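Local coordinates for HNH endonuclease (Geobacter metallireducens, PDB 4H9D), which nicks DNA as a manganese-dependent HNH endonuclease, hydrolysing a phosphodiester bond in one strand, and carries a bound zinc ion, at the interface of chains A and B. Residues are numbered along the deposited sequence; one frame, centred on the assembly and turned at random. Chains: chain A/B, HNH endonuclease.

Contact 1: the interface of chains A and B. Residues chain A 37, 42, 44; chain B 35, 37.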
ATOM      1  N   ILE A  37      -0.283  -1.773  -0.985  1.00 47.92           N
ATOM      2  CA  ILE A  37      -1.144  -0.652  -0.602  1.00 49.65           C
ATOM      3  C   ILE A  37      -0.862   0.662  -1.340  1.00 56.97           C
ATOM      4  O   ILE A  37       0.250   1.187  -1.287  1.00 60.46           O
ATOM      5  CB  ILE A  37      -1.019  -0.365   0.902  1.00 43.17           C
ATOM      6  CG1 ILE A  37      -0.977  -1.688   1.675  1.00 39.81           C
ATOM      7  CG2 ILE A  37      -2.176   0.546   1.348  1.00 33.53           C
ATOM      8  CD1 ILE A  37      -0.841  -1.526   3.152  1.00 45.24           C
ATOM      9  N   GLY A  42      -5.687   3.918  -0.648  1.00 72.31           N
ATOM     10  CA  GLY A  42      -5.598   2.824   0.308  1.00 71.79           C
ATOM     11  C   GLY A  42      -5.936   1.418  -0.148  1.00 68.84           C
ATOM     12  O   GLY A  42      -5.901   0.494   0.656  1.00 70.46           O
ATOM     13  N   ILE A  44      -5.511  -2.276  -2.105  1.00 67.55           N
ATOM     14  CA  ILE A  44      -4.408  -3.208  -2.308  1.00 65.51           C
ATOM     15  C   ILE A  44      -4.395  -3.721  -3.757  1.00 65.66           C
ATOM     16  O   ILE A  44      -5.438  -4.098  -4.294  1.00 68.34           O
ATOM     17  CB  ILE A  44      -4.525  -4.392  -1.325  1.00 63.59           C
ATOM     18  CG1 ILE A  44      -4.630  -3.854   0.112  1.00 64.28           C
ATOM     19  CG2 ILE A  44      -3.325  -5.312  -1.475  1.00 61.86           C
ATOM     20  CD1 ILE A  44      -5.030  -4.892   1.159  1.00 55.89           C
TER
ATOM     21  N   ARG B  35      -3.333  -0.379   9.870  1.00 79.93           N
ATOM     22  CA  ARG B  35      -2.478  -1.330   9.191  0.50 75.32           C
ATOM     23  C   ARG B  35      -1.120  -1.142   9.850  1.00 79.75           C
ATOM     24  O   ARG B  35      -0.286  -2.047   9.866  1.00 85.74           O
ATOM     25  CB  ARG B  35      -2.433  -1.021   7.698  0.50 36.58           C
ATOM     26  CG  ARG B  35      -3.534  -1.733   6.939  0.50 35.27           C
ATOM     27  CD  ARG B  35      -3.824  -1.118   5.597  0.50 28.02           C
ATOM     28  NE  ARG B  35      -4.824  -1.910   4.887  0.50 28.99           N
ATOM     29  CZ  ARG B  35      -5.369  -1.563   3.727  0.50 30.61           C
ATOM     30  NH1 ARG B  35      -5.018  -0.430   3.140  0.50 35.01           N
ATOM     31  NH2 ARG B  35      -6.251  -2.358   3.147  0.50 27.58           N
ATOM     32  N   ILE B  37       1.603   0.671   9.074  1.00 45.20           N
ATOM     33  CA  ILE B  37       2.842   0.753   8.298  1.00 46.56           C
ATOM     34  C   ILE B  37       3.492   2.123   8.339  1.00 49.74           C
ATOM     35  O   ILE B  37       2.852   3.129   8.039  1.00 50.80           O
ATOM     36  CB  ILE B  37       2.618   0.448   6.806  1.00 55.02           C
ATOM     37  CG1 ILE B  37       1.650  -0.733   6.615  1.00 50.10           C
ATOM     38  CG2 ILE B  37       3.966   0.183   6.149  1.00 58.47           C
ATOM     39  CD1 ILE B  37       2.236  -2.082   6.944  1.00 51.22           C
TER
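The backbone carbonyl O of A:Gly42 accepts a hydrogen bond from NH1 of B:Arg35, 2.8 Å away and nearly straight at the hydrogen (169°). A:Gly42 directly follows Cys41, the second cysteine of the CXXC pair (Cys38 and Cys41) that binds zinc in this HNH endonuclease, so the arginine of one subunit grips the zinc loop of the other. The donor lies in the carbonyl plane, and the oxygen lies in the guanidinium plane, so the two flat groups meet at their edges. Glycine suits this turn, where the backbone runs at positive phi (67°) and no side chain stands beside the incoming arginine.

B:Arg35 closes helix 27-35, and its chain runs extended from CG to NE, the length needed to cross the boundary. Two isoleucines of chain A pack on the same side of its guanidinium plane. A:Ile37 lies alongside it, pointing the opposite way, with CD1 of the isoleucine 3.9 Å from the arginine CD. CG2 of A:Ile37, anti to its own backbone N, reaches NH1 at 3.5 Å. On the other terminal nitrogen, CD1 of A:Ile44 lies 3.4 Å from NH2. Branched aliphatic chains can thus pack on the arginine's methylenes and guanidinium without competing for its N-H groups. With a leucine in place of B:Arg35, the A:Gly42 carbonyl would probably lose its partner across the interface and the ends of both isoleucines much of their cover.

Contact 2: the interface of chains A and B. Residues chain A 28, 32, 39, 66, 69-71; chain B 32, 39, 70.
B:His39 buries 93 Å² against chain A and is gripped through both backbone and ring. Its carbonyl O accepts an almost straight hydrogen bond from the indole NE1 of A:Trp28, modelled at 2.5 Å. The oxygen lies close to the indole plane and the N-H approaches in the carbonyl plane. On the imidazole, NE2 donates to the backbone O of A:Arg66 at 2.7 Å; the approach is nearly along the C=O axis, but the bond is bent at the hydrogen (132°). ND1 faces NH2 of A:Arg32, 2.6 Å away, a hydrogen bond in which the guanidinium donates. Histidine suits this place because one small ring can donate at one nitrogen and accept at the other.

The CG of B:His39 stands anti to the backbone N (chi1 176°), carrying the imidazole into chain A, where the six-membered ring of A:Trp28 points its CZ2 edge at one face of the imidazole, the planes 82° apart. CG2 of A:Val70 packs 3.5 Å from CE1, giving the ring carbon an apolar neighbour from strand 69-73.

A:Arg32, with 24 Å² hidden, bends at chi2 to bring its guanidinium across B:His39 at about a right angle. A:His39, with 23 Å² hidden, takes part in the twin pairing: its ND1 accepts from NH2 of B:Arg32 at 2.9 Å, and ND1 lies at the edge of that guanidinium, in its plane. CG2 of B:Val70 touches its CE1 at 3.8 Å. The two arginine NH2 atoms are 5.4 Å apart, a proximity of like charges that the accepting histidines may ease. His39 follows the zinc ligand Cys38, so reciprocal hydrogen bonds tie each zinc loop to the partner's helix 27-35 and the loop at Arg66, while Val70 of strand 69-73 adds apolar contact, joining the subunits in what may be a functional dimer.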
ATOM      1  N   TRP A  28      13.283  -0.986   1.209  1.00 61.08           N
ATOM      2  CA  TRP A  28      12.161  -0.087   1.398  1.00 58.38           C
ATOM      3  C   TRP A  28      11.153  -0.163   0.261  1.00 62.99           C
ATOM      4  O   TRP A  28       9.990  -0.526   0.473  1.00 67.38           O
ATOM      5  CB  TRP A  28      12.639   1.351   1.517  1.00 56.08           C
ATOM      6  CG  TRP A  28      11.515   2.331   1.703  1.00 53.76           C
ATOM      7  CD1 TRP A  28      10.782   2.538   2.841  1.00 53.26           C
ATOM      8  CD2 TRP A  28      11.009   3.251   0.725  1.00 49.10           C
ATOM      9  NE1 TRP A  28       9.855   3.537   2.636  1.00 50.95           N
ATOM     10  CE2 TRP A  28       9.968   3.993   1.348  1.00 49.07           C
ATOM     11  CE3 TRP A  28      11.329   3.523  -0.614  1.00 55.84           C
ATOM     12  CZ2 TRP A  28       9.247   4.990   0.675  1.00 49.71           C
ATOM     13  CZ3 TRP A  28      10.612   4.516  -1.287  1.00 53.11           C
ATOM     14  CH2 TRP A  28       9.581   5.236  -0.638  1.00 51.27           C
ATOM     15  N   ARG A  32       7.591  -2.255   0.071  1.00 57.87           N
ATOM     16  CA  ARG A  32       6.532  -1.290  -0.168  1.00 58.07           C
ATOM     17  C   ARG A  32       5.574  -1.775  -1.264  1.00 55.78           C
ATOM     18  O   ARG A  32       4.347  -1.740  -1.085  1.00 50.19           O
ATOM     19  CB  ARG A  32       7.146   0.064  -0.526  1.00 55.91           C
ATOM     20  CG  ARG A  32       6.432   1.253   0.104  1.00 58.24           C
ATOM     21  CD  ARG A  32       6.144   1.029   1.591  1.00 56.01           C
ATOM     22  NE  ARG A  32       5.782   2.273   2.270  1.00 61.26           N
ATOM     23  CZ  ARG A  32       4.795   3.086   1.896  1.00 63.33           C
ATOM     24  NH1 ARG A  32       4.048   2.805   0.845  1.00 63.50           N
ATOM     25  NH2 ARG A  32       4.564   4.198   2.572  1.00 68.47           N
ATOM     26  N   HIS A  39      -0.813   4.474  -1.749  1.00 43.31           N
ATOM     27  CA  HIS A  39      -0.764   5.643  -0.884  1.00 43.87           C
ATOM     28  C   HIS A  39      -2.036   6.491  -0.812  1.00 48.59           C
ATOM     29  O   HIS A  39      -2.505   6.851   0.271  1.00 50.75           O
ATOM     30  CB  HIS A  39       0.387   6.534  -1.339  1.00 31.12           C
ATOM     31  CG  HIS A  39       0.501   7.815  -0.575  1.00 39.90           C
ATOM     32  ND1 HIS A  39       0.789   7.853   0.774  1.00 39.01           N
ATOM     33  CD2 HIS A  39       0.427   9.104  -0.981  1.00 44.58           C
ATOM     34  CE1 HIS A  39       0.895   9.110   1.164  1.00 41.58           C
ATOM     35  NE2 HIS A  39       0.680   9.889   0.119  1.00 47.89           N
ATOM     36  N   ARG A  66      12.694   8.901   0.043  1.00 62.26           N
ATOM     37  CA  ARG A  66      11.635   8.271   0.822  1.00 55.78           C
ATOM     38  C   ARG A  66      10.685   9.352   1.321  1.00 55.08           C
ATOM     39  O   ARG A  66       9.521   9.084   1.602  1.00 54.21           O
ATOM     40  CB  ARG A  66      12.244   7.510   2.008  1.00 51.10           C
ATOM     41  CG  ARG A  66      13.627   6.950   1.702  1.00 55.45           C
ATOM     42  CD  ARG A  66      13.734   5.432   1.809  1.00 51.01           C
ATOM     43  NE  ARG A  66      13.745   4.984   3.197  1.00 56.00           N
ATOM     44  CZ  ARG A  66      14.400   3.911   3.636  1.00 55.83           C
ATOM     45  NH1 ARG A  66      15.110   3.165   2.798  1.00 51.84           N
ATOM     46  NH2 ARG A  66      14.339   3.572   4.917  1.00 55.06           N
ATOM     47  N   VAL A  69       8.673  10.370  -2.450  1.00 55.60           N
ATOM     48  CA  VAL A  69       8.189   9.401  -3.417  1.00 53.06           C
ATOM     49  C   VAL A  69       7.252   8.421  -2.699  1.00 58.32           C
ATOM     50  O   VAL A  69       7.543   7.967  -1.587  1.00 54.74           O
ATOM     51  CB  VAL A  69       9.384   8.688  -4.086  1.00 65.82           C
ATOM     52  CG1 VAL A  69       9.236   7.188  -4.003  1.00 64.33           C
ATOM     53  CG2 VAL A  69       9.478   9.132  -5.516  1.00 69.99           C
ATOM     54  N   VAL A  70       6.132   8.084  -3.333  1.00 53.64           N
ATOM     55  CA  VAL A  70       5.163   7.219  -2.681  1.00 45.07           C
ATOM     56  C   VAL A  70       4.514   6.227  -3.649  1.00 48.30           C
ATOM     57  O   VAL A  70       4.334   6.532  -4.826  1.00 53.94           O
ATOM     58  CB  VAL A  70       4.085   8.122  -2.000  1.00 57.67           C
ATOM     59  CG1 VAL A  70       3.012   8.501  -2.995  1.00 60.59           C
ATOM     60  CG2 VAL A  70       3.515   7.446  -0.785  1.00 51.99           C
ATOM     61  N   PRO A  71       4.148   5.026  -3.166  1.00 56.12           N
ATOM     62  CA  PRO A  71       3.514   3.989  -4.003  1.00 50.42           C
ATOM     63  C   PRO A  71       2.115   4.387  -4.443  1.00 50.14           C
ATOM     64  O   PRO A  71       1.296   4.778  -3.619  1.00 53.27           O
ATOM     65  CB  PRO A  71       3.449   2.776  -3.087  1.00 44.37           C
ATOM     66  CG  PRO A  71       4.418   3.090  -1.978  1.00 49.98           C
ATOM     67  CD  PRO A  71       4.318   4.558  -1.784  1.00 55.31           C
TER
ATOM     68  N   ARG B  32      -5.571   3.647   7.922  1.00 67.72           N
ATOM     69  CA  ARG B  32      -4.159   3.870   7.684  1.00 65.29           C
ATOM     70  C   ARG B  32      -3.347   3.465   8.908  1.00 64.18           C
ATOM     71  O   ARG B  32      -2.524   2.545   8.837  1.00 61.99           O
ATOM     72  CB  ARG B  32      -3.922   5.343   7.372  1.00 80.64           C
ATOM     73  CG  ARG B  32      -2.792   5.618   6.403  1.00 76.98           C
ATOM     74  CD  ARG B  32      -3.191   5.318   4.969  1.00 73.03           C
ATOM     75  NE  ARG B  32      -2.310   6.010   4.036  1.00 79.01           N
ATOM     76  CZ  ARG B  32      -1.015   5.750   3.898  1.00 78.82           C
ATOM     77  NH1 ARG B  32      -0.440   4.801   4.623  1.00 81.57           N
ATOM     78  NH2 ARG B  32      -0.287   6.460   3.051  1.00 75.60           N
ATOM     79  N   HIS B  39       5.729   4.823   6.735  1.00 45.41           N
ATOM     80  CA  HIS B  39       6.122   5.108   5.357  1.00 49.45           C
ATOM     81  C   HIS B  39       7.616   4.930   5.135  1.00 51.06           C
ATOM     82  O   HIS B  39       8.042   4.262   4.192  1.00 54.33           O
ATOM     83  CB  HIS B  39       5.738   6.546   4.987  1.00 42.07           C
ATOM     84  CG  HIS B  39       6.190   6.970   3.619  1.00 42.72           C
ATOM     85  ND1 HIS B  39       5.568   6.553   2.461  1.00 42.82           N
ATOM     86  CD2 HIS B  39       7.193   7.791   3.230  1.00 41.00           C
ATOM     87  CE1 HIS B  39       6.164   7.104   1.419  1.00 40.94           C
ATOM     88  NE2 HIS B  39       7.153   7.860   1.859  1.00 42.44           N
ATOM     89  N   VAL B  70       1.513  11.185   5.738  1.00 77.77           N
ATOM     90  CA  VAL B  70       1.769   9.756   5.878  1.00 74.17           C
ATOM     91  C   VAL B  70       2.060   9.332   7.328  1.00 75.59           C
ATOM     92  O   VAL B  70       2.445  10.158   8.157  1.00 75.88           O
ATOM     93  CB  VAL B  70       2.973   9.371   4.968  1.00 78.85           C
ATOM     94  CG1 VAL B  70       4.270   9.438   5.755  1.00 79.08           C
ATOM     95  CG2 VAL B  70       2.760   8.013   4.336  1.00 72.22           C
TER

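The C-alpha centres of contact 1 and contact 2 lie about 9 Å apart, so they are neighbouring parts of one two-fold interface. Both draw on helix 27-35, whose end supplies the arginine of contact 1 and whose preceding turns supply Trp28 and Arg32 to contact 2. Both also use the segment around the first zinc cysteine pair: Ile37 and Gly42 in contact 1, His39 in contact 2. Because each contact recurs with the chains exchanged, each of chains A and B both offers its zinc loop and grasps the other's. Pairing may therefore depend on zinc-stabilised loops, although the deposited assembly alone does not establish the oligomer in solution.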